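Local structure of cellobiose 2-epimerase (Ruminococcus albus, 3VW5) at residues Tyr122-Gly127 and Tyr189-Lys194; Lys144-Glu149 and Glu154-Gln159. The protein catalyses the reversible epimerization of cellobiose to 4-O-beta-D-glucopyranosyl-D-mannose, acting on an unmodified sugar from within an (alpha/alpha)6 barrel. The protein carries 2 engineered substitutions. All blocks are in the same frame, centred on the assembly; numbering follows the deposited sequence.

Both contacts lie within one (alpha/alpha)6 barrel, their centres about 24 Å apart and their nearest atoms about 7 Å apart, without touching. Contact 1 joins helix 109-126 to helix 179-196, near the C-terminal ends of both. Contact 2 comes between them in the sequence, nested inside the loop that contact 1 closes: it begins at the end of helix 129-145, which directly follows helix 109-126, and closes on the hairpin of strands 147-148 and 151-156. One contact thus ties two helices of the barrel together through charge, while the other packs a helix end against the antiparallel sheet that also includes strand 102-108.

Contact 1: residues Tyr122-Gly127 and Tyr189-Lys194; sequences YYRASG and YTELYK
Arg124 and Glu191 meet as a salt bridge between two helices whose backbones stay well apart, the nearest CA atoms, those of Arg124 and Lys194, being 8.7 Å from each other. The case shows how long polar side chains span a gap between two helices. The close part is a single hydrogen bond of 2.9 Å from Arg124 NH1 to Glu191 OE1, bent to an N-H...O angle of 151°. Its acceptor lies in the guanidinium plane, at the edge of the group, whereas the nitrogen approaches OE1 from the syn side but tilted out of the carboxylate plane. The two planes stand 78° apart, so the pair engages through one oxygen and one nitrogen and not as a two-pronged, coplanar bridge. A bend at chi3 (57°) turns the otherwise extended arginine chain so that its guanidinium meets the carboxylate. Glu191 OE1 also receives a hydrogen bond from Ser121, just before the arginine's segment; two bonds therefore grip this oxygen of a buried residue and tie Glu191 to helix 109-126.

The looser side belongs to Lys194, an exposed residue whose CG lies over one face of the guanidinium. This CG is 3.6 Å from Arg124 NE, offset toward the rim of the group, and the contact is van der Waals in kind. Lys194 NZ remains 4.9 Å from Arg124 NH2, and the nearby carboxylate would be expected to temper the repulsion between these like charges.

Beyond the bridge, Arg124 also touches Met62 of helix 47-64, while Leu192 and Tyr193 pack on helix 199-216. Thr190 and Tyr193 reach helix 241-258, so the contact links helices 109-126 and 179-196 within a succession of packed barrel helices.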
# COMPACT_ATOMS: atom_id res chain seq x y z
N TYR A 122 6.18 8.72 -10.40
CA TYR A 122 7.10 9.83 -10.47
C TYR A 122 7.24 10.26 -11.92
O TYR A 122 7.31 11.46 -12.21
CB TYR A 122 8.46 9.47 -9.89
CG TYR A 122 9.47 10.58 -10.02
CD1 TYR A 122 9.30 11.77 -9.34
CD2 TYR A 122 10.59 10.43 -10.84
CE1 TYR A 122 10.23 12.78 -9.45
CE2 TYR A 122 11.52 11.43 -10.96
CZ TYR A 122 11.33 12.61 -10.27
OH TYR A 122 12.26 13.63 -10.40
N TYR A 123 7.26 9.28 -12.82
CA TYR A 123 7.22 9.57 -14.25
C TYR A 123 5.95 10.35 -14.62
O TYR A 123 6.03 11.39 -15.27
CB TYR A 123 7.36 8.29 -15.09
CG TYR A 123 7.04 8.47 -16.56
CD1 TYR A 123 7.87 9.24 -17.39
CD2 TYR A 123 5.91 7.88 -17.12
CE1 TYR A 123 7.59 9.42 -18.72
CE2 TYR A 123 5.61 8.05 -18.44
CZ TYR A 123 6.45 8.81 -19.24
OH TYR A 123 6.14 8.96 -20.57
N ARG A 124 4.78 9.86 -14.22
CA ARG A 124 3.54 10.59 -14.51
C ARG A 124 3.61 11.99 -13.92
O ARG A 124 2.88 12.89 -14.33
CB ARG A 124 2.32 9.86 -13.94
CG ARG A 124 2.05 8.53 -14.60
CD ARG A 124 0.78 7.91 -14.04
NE ARG A 124 -0.38 8.78 -14.20
CZ ARG A 124 -1.26 9.05 -13.24
NH1 ARG A 124 -1.11 8.53 -12.01
NH2 ARG A 124 -2.29 9.85 -13.50
N ALA A 125 4.48 12.16 -12.95
CA ALA A 125 4.57 13.42 -12.25
C ALA A 125 5.52 14.40 -12.92
O ALA A 125 5.22 15.59 -13.00
CB ALA A 125 4.98 13.20 -10.79
N SER A 126 6.66 13.91 -13.43
CA SER A 126 7.82 14.76 -13.65
C SER A 126 8.17 15.26 -15.08
O SER A 126 8.81 16.32 -15.20
CB SER A 126 9.06 14.18 -12.96
OG SER A 126 9.22 12.83 -13.34
N GLY A 127 7.87 14.55 -16.16
CA GLY A 127 7.87 13.12 -16.22
C GLY A 127 9.22 12.78 -16.83
O GLY A 127 9.38 12.75 -18.04
N TYR A 189 1.42 -2.64 -11.43
CA TYR A 189 1.24 -2.83 -12.87
C TYR A 189 0.12 -1.94 -13.40
O TYR A 189 0.20 -1.44 -14.52
CB TYR A 189 0.97 -4.29 -13.22
CG TYR A 189 2.19 -5.16 -13.11
CD1 TYR A 189 2.22 -6.43 -13.69
CD2 TYR A 189 3.32 -4.73 -12.43
CE1 TYR A 189 3.34 -7.24 -13.60
CE2 TYR A 189 4.45 -5.52 -12.32
CZ TYR A 189 4.46 -6.78 -12.90
OH TYR A 189 5.58 -7.59 -12.80
N THR A 190 -0.92 -1.77 -12.60
CA THR A 190 -1.96 -0.80 -12.92
C THR A 190 -1.33 0.56 -13.21
O THR A 190 -1.70 1.21 -14.18
CB THR A 190 -2.99 -0.65 -11.79
OG1 THR A 190 -3.63 -1.91 -11.57
CG2 THR A 190 -4.05 0.38 -12.17
N GLU A 191 -0.38 0.97 -12.39
CA GLU A 191 0.19 2.30 -12.50
C GLU A 191 1.15 2.39 -13.69
O GLU A 191 1.20 3.42 -14.35
CB GLU A 191 0.90 2.72 -11.19
CG GLU A 191 1.35 4.18 -11.10
CD GLU A 191 0.18 5.17 -10.99
OE1 GLU A 191 0.44 6.40 -10.88
OE2 GLU A 191 -0.99 4.73 -11.01
N LEU A 192 1.89 1.32 -13.95
CA LEU A 192 2.79 1.26 -15.09
C LEU A 192 1.99 1.31 -16.38
O LEU A 192 2.44 1.86 -17.37
CB LEU A 192 3.60 -0.05 -15.09
CG LEU A 192 5.09 0.04 -15.42
CD1 LEU A 192 5.60 -1.29 -15.98
CD2 LEU A 192 5.39 1.19 -16.37
N TYR A 193 0.80 0.72 -16.37
CA TYR A 193 -0.01 0.70 -17.58
C TYR A 193 -0.65 2.07 -17.78
O TYR A 193 -0.69 2.59 -18.89
CB TYR A 193 -1.06 -0.40 -17.52
CG TYR A 193 -1.90 -0.51 -18.76
CD1 TYR A 193 -1.47 -1.26 -19.86
CD2 TYR A 193 -3.11 0.15 -18.86
CE1 TYR A 193 -2.22 -1.36 -21.00
CE2 TYR A 193 -3.88 0.07 -20.00
CZ TYR A 193 -3.43 -0.69 -21.07
OH TYR A 193 -4.21 -0.77 -22.22
N LYS A 194 -1.13 2.65 -16.69
CA LYS A 194 -1.65 4.01 -16.71
C LYS A 194 -0.60 4.95 -17.30
O LYS A 194 -0.92 5.82 -18.11
CB LYS A 194 -2.01 4.45 -15.28
CG LYS A 194 -2.41 5.91 -15.13
CD LYS A 194 -3.65 6.03 -14.27
CE LYS A 194 -4.76 6.83 -14.98
NZ LYS A 194 -6.06 6.78 -14.23

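Contact 2: residues Lys144-Glu149 and Glu154-Gln159; sequences KNTLYE and EAFDRQ
Phe156 sets its ring against Thr146, and the two side chains cross at about a right angle. The closest approach is 3.6 Å, from the methyl carbon Thr146 CG2 to Phe156 CE2; Thr146 CB follows at 4.0 Å from the same ring atom, and Thr146 CA is 3.9 Å from Phe156 CZ. A lesser part of the contact is made by the backbone, where Asn145 O comes within 4.1 Å of Phe156 CZ. With CG2 anti to its carbonyl carbon, Thr146 offers its methyl to the ring, while OG1 turns back to hydrogen-bond the carbonyl oxygen of Ile142, one turn earlier in helix 129-145.

The next shell positions both partners. Backbone hydrogen bonds join Thr146 to Arg153 and Phe156 to Lys107 in the adjoining strand 102-108, and Thr109, at the start of helix 109-126, touches both side chains.

As a worked case of an amphipathic residue between helix 129-145 and strand 147-148, Thr146 divides its two branches: the hydroxyl is satisfied by a carbonyl of helix 129-145, and the methyl is given to the aromatic ring. Across the two segments the cohesion is therefore mainly van der Waals, with the directional bonds made to residues outside the pair, among them the backbone carbonyl of Ile142.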
# COMPACT_ATOMS: atom_id res chain seq x y z
N LYS A 144 11.38 -12.07 -14.92
CA LYS A 144 12.49 -12.98 -15.16
C LYS A 144 12.74 -13.92 -13.97
O LYS A 144 12.83 -15.14 -14.13
CB LYS A 144 13.77 -12.18 -15.43
CG LYS A 144 14.90 -12.98 -16.07
CD LYS A 144 14.36 -13.69 -17.30
CE LYS A 144 15.38 -13.76 -18.43
NZ LYS A 144 16.37 -14.86 -18.23
N ASN A 145 12.83 -13.34 -12.78
CA ASN A 145 13.36 -14.07 -11.64
C ASN A 145 12.37 -14.60 -10.61
O ASN A 145 12.72 -15.49 -9.82
CB ASN A 145 14.46 -13.25 -10.94
CG ASN A 145 15.58 -12.86 -11.89
OD1 ASN A 145 16.41 -13.68 -12.25
ND2 ASN A 145 15.58 -11.60 -12.33
N THR A 146 11.14 -14.08 -10.60
CA THR A 146 10.20 -14.42 -9.51
C THR A 146 9.00 -15.20 -10.00
O THR A 146 8.25 -15.74 -9.21
CB THR A 146 9.69 -13.18 -8.76
OG1 THR A 146 8.72 -12.47 -9.56
CG2 THR A 146 10.83 -12.25 -8.40
N LEU A 147 8.82 -15.26 -11.31
CA LEU A 147 7.65 -15.94 -11.87
C LEU A 147 7.94 -17.41 -12.11
O LEU A 147 8.81 -17.75 -12.91
CB LEU A 147 7.22 -15.26 -13.17
CG LEU A 147 5.93 -15.80 -13.79
CD1 LEU A 147 4.78 -15.69 -12.82
CD2 LEU A 147 5.61 -15.09 -15.08
N TYR A 148 7.20 -18.27 -11.44
CA TYR A 148 7.28 -19.70 -11.70
C TYR A 148 5.98 -20.16 -12.35
O TYR A 148 5.07 -19.35 -12.52
CB TYR A 148 7.62 -20.46 -10.41
CG TYR A 148 9.05 -20.24 -9.95
CD1 TYR A 148 9.96 -21.30 -9.91
CD2 TYR A 148 9.51 -18.97 -9.60
CE1 TYR A 148 11.27 -21.11 -9.51
CE2 TYR A 148 10.82 -18.77 -9.21
CZ TYR A 148 11.70 -19.85 -9.17
OH TYR A 148 13.01 -19.67 -8.78
N GLU A 149 5.89 -21.43 -12.75
CA GLU A 149 4.72 -21.91 -13.50
C GLU A 149 3.40 -21.68 -12.80
O GLU A 149 2.39 -21.43 -13.44
CB GLU A 149 4.81 -23.40 -13.84
CG GLU A 149 5.77 -23.76 -14.94
CD GLU A 149 5.31 -23.33 -16.33
OE1 GLU A 149 4.14 -23.58 -16.72
OE2 GLU A 149 6.14 -22.75 -17.04
N GLU A 154 7.93 -15.21 -3.70
CA GLU A 154 8.01 -13.93 -2.99
C GLU A 154 9.34 -13.49 -2.35
O GLU A 154 9.63 -12.30 -2.32
CB GLU A 154 6.88 -13.85 -1.97
CG GLU A 154 5.55 -14.19 -2.62
CD GLU A 154 4.37 -13.71 -1.82
OE1 GLU A 154 3.22 -13.87 -2.32
OE2 GLU A 154 4.57 -13.16 -0.71
N ALA A 155 10.14 -14.42 -1.86
CA ALA A 155 11.34 -14.03 -1.12
C ALA A 155 12.60 -14.74 -1.58
O ALA A 155 12.63 -15.96 -1.71
CB ALA A 155 11.12 -14.25 0.39
N PHE A 156 13.65 -13.96 -1.82
CA PHE A 156 14.91 -14.47 -2.34
C PHE A 156 16.04 -13.71 -1.68
O PHE A 156 15.81 -12.63 -1.12
CB PHE A 156 15.00 -14.25 -3.85
CG PHE A 156 13.77 -14.63 -4.58
CD1 PHE A 156 13.63 -15.91 -5.10
CD2 PHE A 156 12.72 -13.73 -4.72
CE1 PHE A 156 12.47 -16.28 -5.76
CE2 PHE A 156 11.56 -14.10 -5.37
CZ PHE A 156 11.44 -15.38 -5.90
N ASP A 157 17.24 -14.27 -1.75
CA ASP A 157 18.44 -13.51 -1.42
C ASP A 157 18.83 -12.66 -2.62
O ASP A 157 18.21 -12.76 -3.68
CB ASP A 157 19.59 -14.40 -0.93
CG ASP A 157 20.15 -15.33 -2.00
OD1 ASP A 157 19.84 -15.19 -3.20
OD2 ASP A 157 20.93 -16.23 -1.61
N ARG A 158 19.85 -11.82 -2.45
CA ARG A 158 20.25 -10.91 -3.51
C ARG A 158 20.37 -11.60 -4.86
O ARG A 158 19.96 -11.07 -5.89
CB ARG A 158 21.57 -10.22 -3.17
CG ARG A 158 21.95 -9.25 -4.23
CD ARG A 158 23.32 -8.73 -4.03
NE ARG A 158 23.59 -7.76 -5.08
CZ ARG A 158 24.80 -7.31 -5.39
NH1 ARG A 158 25.87 -7.74 -4.72
NH2 ARG A 158 24.93 -6.43 -6.37
N GLN A 159 20.91 -12.82 -4.83
CA GLN A 159 21.20 -13.60 -6.02
C GLN A 159 20.01 -14.45 -6.48
O GLN A 159 20.17 -15.36 -7.29
CB GLN A 159 22.42 -14.50 -5.75
CG GLN A 159 23.66 -13.74 -5.28
CD GLN A 159 24.07 -14.06 -3.83
OE1 GLN A 159 24.80 -15.04 -3.57
NE2 GLN A 159 23.63 -13.23 -2.88